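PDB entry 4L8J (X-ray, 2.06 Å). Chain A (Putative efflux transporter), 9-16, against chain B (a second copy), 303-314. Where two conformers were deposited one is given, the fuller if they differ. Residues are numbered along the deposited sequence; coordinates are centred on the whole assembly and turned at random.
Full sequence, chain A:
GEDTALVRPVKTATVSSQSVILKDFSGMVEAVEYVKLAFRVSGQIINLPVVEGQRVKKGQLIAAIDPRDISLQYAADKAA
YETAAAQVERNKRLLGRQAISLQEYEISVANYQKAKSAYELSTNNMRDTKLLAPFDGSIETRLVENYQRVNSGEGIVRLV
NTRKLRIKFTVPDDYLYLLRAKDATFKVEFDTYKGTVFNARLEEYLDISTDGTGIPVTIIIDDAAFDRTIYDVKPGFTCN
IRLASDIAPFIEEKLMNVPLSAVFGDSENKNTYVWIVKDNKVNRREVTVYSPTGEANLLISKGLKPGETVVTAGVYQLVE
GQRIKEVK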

# COMPACT_ATOMS: atom_id res chain seq x y z
N PRO A 9 25.36 16.70 -18.61
CA PRO A 9 25.31 15.28 -18.20
C PRO A 9 24.07 15.04 -17.33
O PRO A 9 23.71 15.90 -16.52
CB PRO A 9 26.62 15.08 -17.42
CG PRO A 9 26.94 16.42 -16.88
CD PRO A 9 26.35 17.46 -17.83
N VAL A 10 23.35 13.94 -17.55
CA VAL A 10 22.12 13.64 -16.79
C VAL A 10 22.06 12.18 -16.47
O VAL A 10 22.51 11.36 -17.28
CB VAL A 10 20.80 14.06 -17.55
CG1 VAL A 10 20.70 15.57 -17.78
CG2 VAL A 10 20.63 13.30 -18.87
N LYS A 11 21.47 11.82 -15.31
CA LYS A 11 21.17 10.42 -15.00
C LYS A 11 19.75 10.18 -15.51
O LYS A 11 18.95 11.12 -15.54
CB LYS A 11 21.32 10.07 -13.51
CG LYS A 11 22.77 9.99 -13.02
CD LYS A 11 22.85 9.50 -11.59
CE LYS A 11 24.21 9.71 -10.95
NZ LYS A 11 24.44 11.14 -10.58
N THR A 12 19.47 8.98 -16.03
CA THR A 12 18.17 8.65 -16.60
C THR A 12 17.70 7.30 -16.10
O THR A 12 18.48 6.52 -15.55
CB THR A 12 18.23 8.62 -18.14
OG1 THR A 12 19.06 7.52 -18.52
CG2 THR A 12 18.69 9.93 -18.78
N ALA A 13 16.43 6.99 -16.37
CA ALA A 13 15.83 5.69 -16.10
C ALA A 13 14.81 5.42 -17.16
O ALA A 13 14.33 6.36 -17.81
CB ALA A 13 15.17 5.68 -14.73
N THR A 14 14.49 4.14 -17.34
CA THR A 14 13.47 3.69 -18.28
C THR A 14 12.13 3.63 -17.53
O THR A 14 12.11 3.13 -16.41
CB THR A 14 13.88 2.31 -18.82
OG1 THR A 14 15.27 2.34 -19.16
CG2 THR A 14 13.03 1.85 -19.99
N VAL A 15 11.04 4.09 -18.14
CA VAL A 15 9.68 4.01 -17.56
C VAL A 15 9.30 2.50 -17.56
O VAL A 15 9.49 1.83 -18.58
CB VAL A 15 8.67 4.87 -18.36
CG1 VAL A 15 7.24 4.71 -17.83
CG2 VAL A 15 9.07 6.35 -18.36
N SER A 16 8.83 1.98 -16.42
CA SER A 16 8.46 0.57 -16.32
C SER A 16 6.99 0.42 -15.90
O SER A 16 6.44 1.26 -15.18
CB SER A 16 9.41 -0.18 -15.37
OG SER A 16 9.28 0.27 -14.02
N GLY B 303 0.37 10.03 -19.09
CA GLY B 303 1.47 10.79 -19.67
C GLY B 303 2.74 10.06 -20.07
O GLY B 303 3.65 10.68 -20.64
N LEU B 304 2.84 8.75 -19.77
CA LEU B 304 4.02 7.95 -20.09
C LEU B 304 3.67 6.58 -20.66
O LEU B 304 2.66 6.00 -20.29
CB LEU B 304 4.89 7.74 -18.83
CG LEU B 304 5.47 9.00 -18.17
CD1 LEU B 304 6.07 8.67 -16.85
CD2 LEU B 304 6.48 9.71 -19.07
N LYS B 305 4.55 6.04 -21.51
CA LYS B 305 4.43 4.69 -22.06
C LYS B 305 5.65 3.87 -21.57
O LYS B 305 6.72 4.46 -21.38
CB LYS B 305 4.37 4.70 -23.61
CG LYS B 305 3.13 5.36 -24.21
CD LYS B 305 3.27 5.51 -25.73
CE LYS B 305 2.28 6.49 -26.34
NZ LYS B 305 0.90 5.93 -26.42
N PRO B 306 5.54 2.53 -21.39
CA PRO B 306 6.72 1.75 -20.97
C PRO B 306 7.85 1.88 -21.97
O PRO B 306 7.61 1.99 -23.17
CB PRO B 306 6.20 0.30 -20.93
CG PRO B 306 4.75 0.39 -20.90
CD PRO B 306 4.36 1.66 -21.59
N GLY B 307 9.07 1.90 -21.48
CA GLY B 307 10.23 1.96 -22.36
C GLY B 307 10.74 3.35 -22.65
O GLY B 307 11.88 3.48 -23.11
N GLU B 308 9.94 4.40 -22.40
CA GLU B 308 10.41 5.77 -22.60
C GLU B 308 11.51 6.08 -21.57
O GLU B 308 11.56 5.45 -20.51
CB GLU B 308 9.26 6.80 -22.47
CG GLU B 308 8.20 6.68 -23.56
CD GLU B 308 7.31 7.90 -23.68
OE1 GLU B 308 6.37 8.03 -22.86
OE2 GLU B 308 7.58 8.75 -24.56
N THR B 309 12.37 7.06 -21.88
CA THR B 309 13.47 7.44 -21.00
C THR B 309 13.21 8.80 -20.33
O THR B 309 12.96 9.79 -21.02
CB THR B 309 14.79 7.45 -21.81
OG1 THR B 309 14.92 6.19 -22.44
CG2 THR B 309 16.00 7.73 -20.94
N VAL B 310 13.32 8.85 -19.00
CA VAL B 310 13.14 10.11 -18.25
C VAL B 310 14.47 10.51 -17.56
O VAL B 310 15.24 9.64 -17.20
CB VAL B 310 11.98 10.07 -17.22
CG1 VAL B 310 10.61 9.93 -17.90
CG2 VAL B 310 12.17 8.97 -16.17
N VAL B 311 14.69 11.81 -17.33
CA VAL B 311 15.84 12.33 -16.57
C VAL B 311 15.54 12.11 -15.06
O VAL B 311 14.44 12.45 -14.64
CB VAL B 311 16.09 13.83 -16.89
CG1 VAL B 311 17.05 14.47 -15.89
CG2 VAL B 311 16.60 14.01 -18.33
N THR B 312 16.49 11.60 -14.27
CA THR B 312 16.30 11.38 -12.83
C THR B 312 17.25 12.25 -11.97
O THR B 312 17.09 12.32 -10.75
CB THR B 312 16.46 9.90 -12.48
OG1 THR B 312 17.79 9.49 -12.82
CG2 THR B 312 15.44 9.03 -13.18
N ALA B 313 18.27 12.86 -12.59
CA ALA B 313 19.25 13.76 -11.96
C ALA B 313 19.71 14.78 -12.99
O ALA B 313 20.11 14.42 -14.09
CB ALA B 313 20.45 12.98 -11.40
N GLY B 314 19.61 16.04 -12.62
CA GLY B 314 19.94 17.19 -13.46
C GLY B 314 18.70 17.89 -13.99
O GLY B 314 18.80 18.68 -14.93

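Strand 9-14 of chain A runs against strand 309-313 of chain B, with an angle of 131° between their N-to-C directions and a closest axial approach of 4.3 Å. The pairing is therefore antiparallel but markedly twisted, and the hydrogen bonds between the two stretches are all backbone to backbone. Together the stretches bury 711 Å².

At the start of the chain A strand, Pro A9 makes no contact with the 303-314 stretch. Val A10 marks the beginning of the interface: its CB lies 4.1 Å from Val B311 CG1, an apolar contact, and its CA approaches Ala B313 O at 3.5 Å in a CA-H...O geometry. Gly B314 lies nearby, where an ideal CB would stand only 3.4 Å from Val A10 CG1; its phi/psi of 104/17 by itself also calls for glycine.

Lys A11 pairs with Ala B313. Lys A11 N donates to Ala B313 O at 3.2 Å, whereas the return bond, from Ala B313 N to Lys A11 O, is long at 3.5 Å and weak. The better donor to that carbonyl is Thr B312 N, 2.8 Å from Lys A11 O with an N-H...O angle of 172°. One carbonyl thus receives two consecutive amides, the signature of a beta bulge: the register shifts by one residue before Thr A12, and Thr B312, with phi/psi of -116/-13, departs from extended geometry. The two CB atoms of Lys A11 and Ala B313 meet at 3.7 Å on the same face, while the end of the lysine leads away.

Beyond the bulge, Thr A12 faces Val B311 as a non-hydrogen-bonded pair whose side chains diverge. Its CA sits 3.2 Å from Val B310 O, a CA-H...O contact, and its CB lies 3.7 Å from Thr B309 CG2.

Ala A13 restores regular reciprocal bonding. Ala A13 N donates to Val B310 O at 3.0 Å, and Val B310 N donates to Ala A13 O at 2.9 Å, with angles of 156° and 166°. The methyl CB of Ala A13 rests 3.7 Å from Thr B312 CG2.

Thr A14 and Thr B309 form the next non-hydrogen-bonded pair, their side chains on a common face. Thr A14 CG2 also packs 3.7 Å from Gly B307 CA.

Val A15 lies past the strand yet continues the bonding. Its N donates to Glu B308 O at 2.8 Å, and Gly B307 N donates to Val A15 O at 2.9 Å with a nearly linear angle of 179°. Both partners belong to the type II turn from Lys B305 to Glu B308, which is further tied by Lys B305 N donating to Glu B308 OE1 at 3.0 Å. The Val A15 side chain points toward chain B: CG1 lies 4.0 Å from Leu B304 CB, and CG2 lies 3.9 Å from Val B310 CG1. With 119 Å² covered, this valine is the most extensively covered residue of either stretch. Ser A16 then turns its CA-to-CB bond away, and the contact ends.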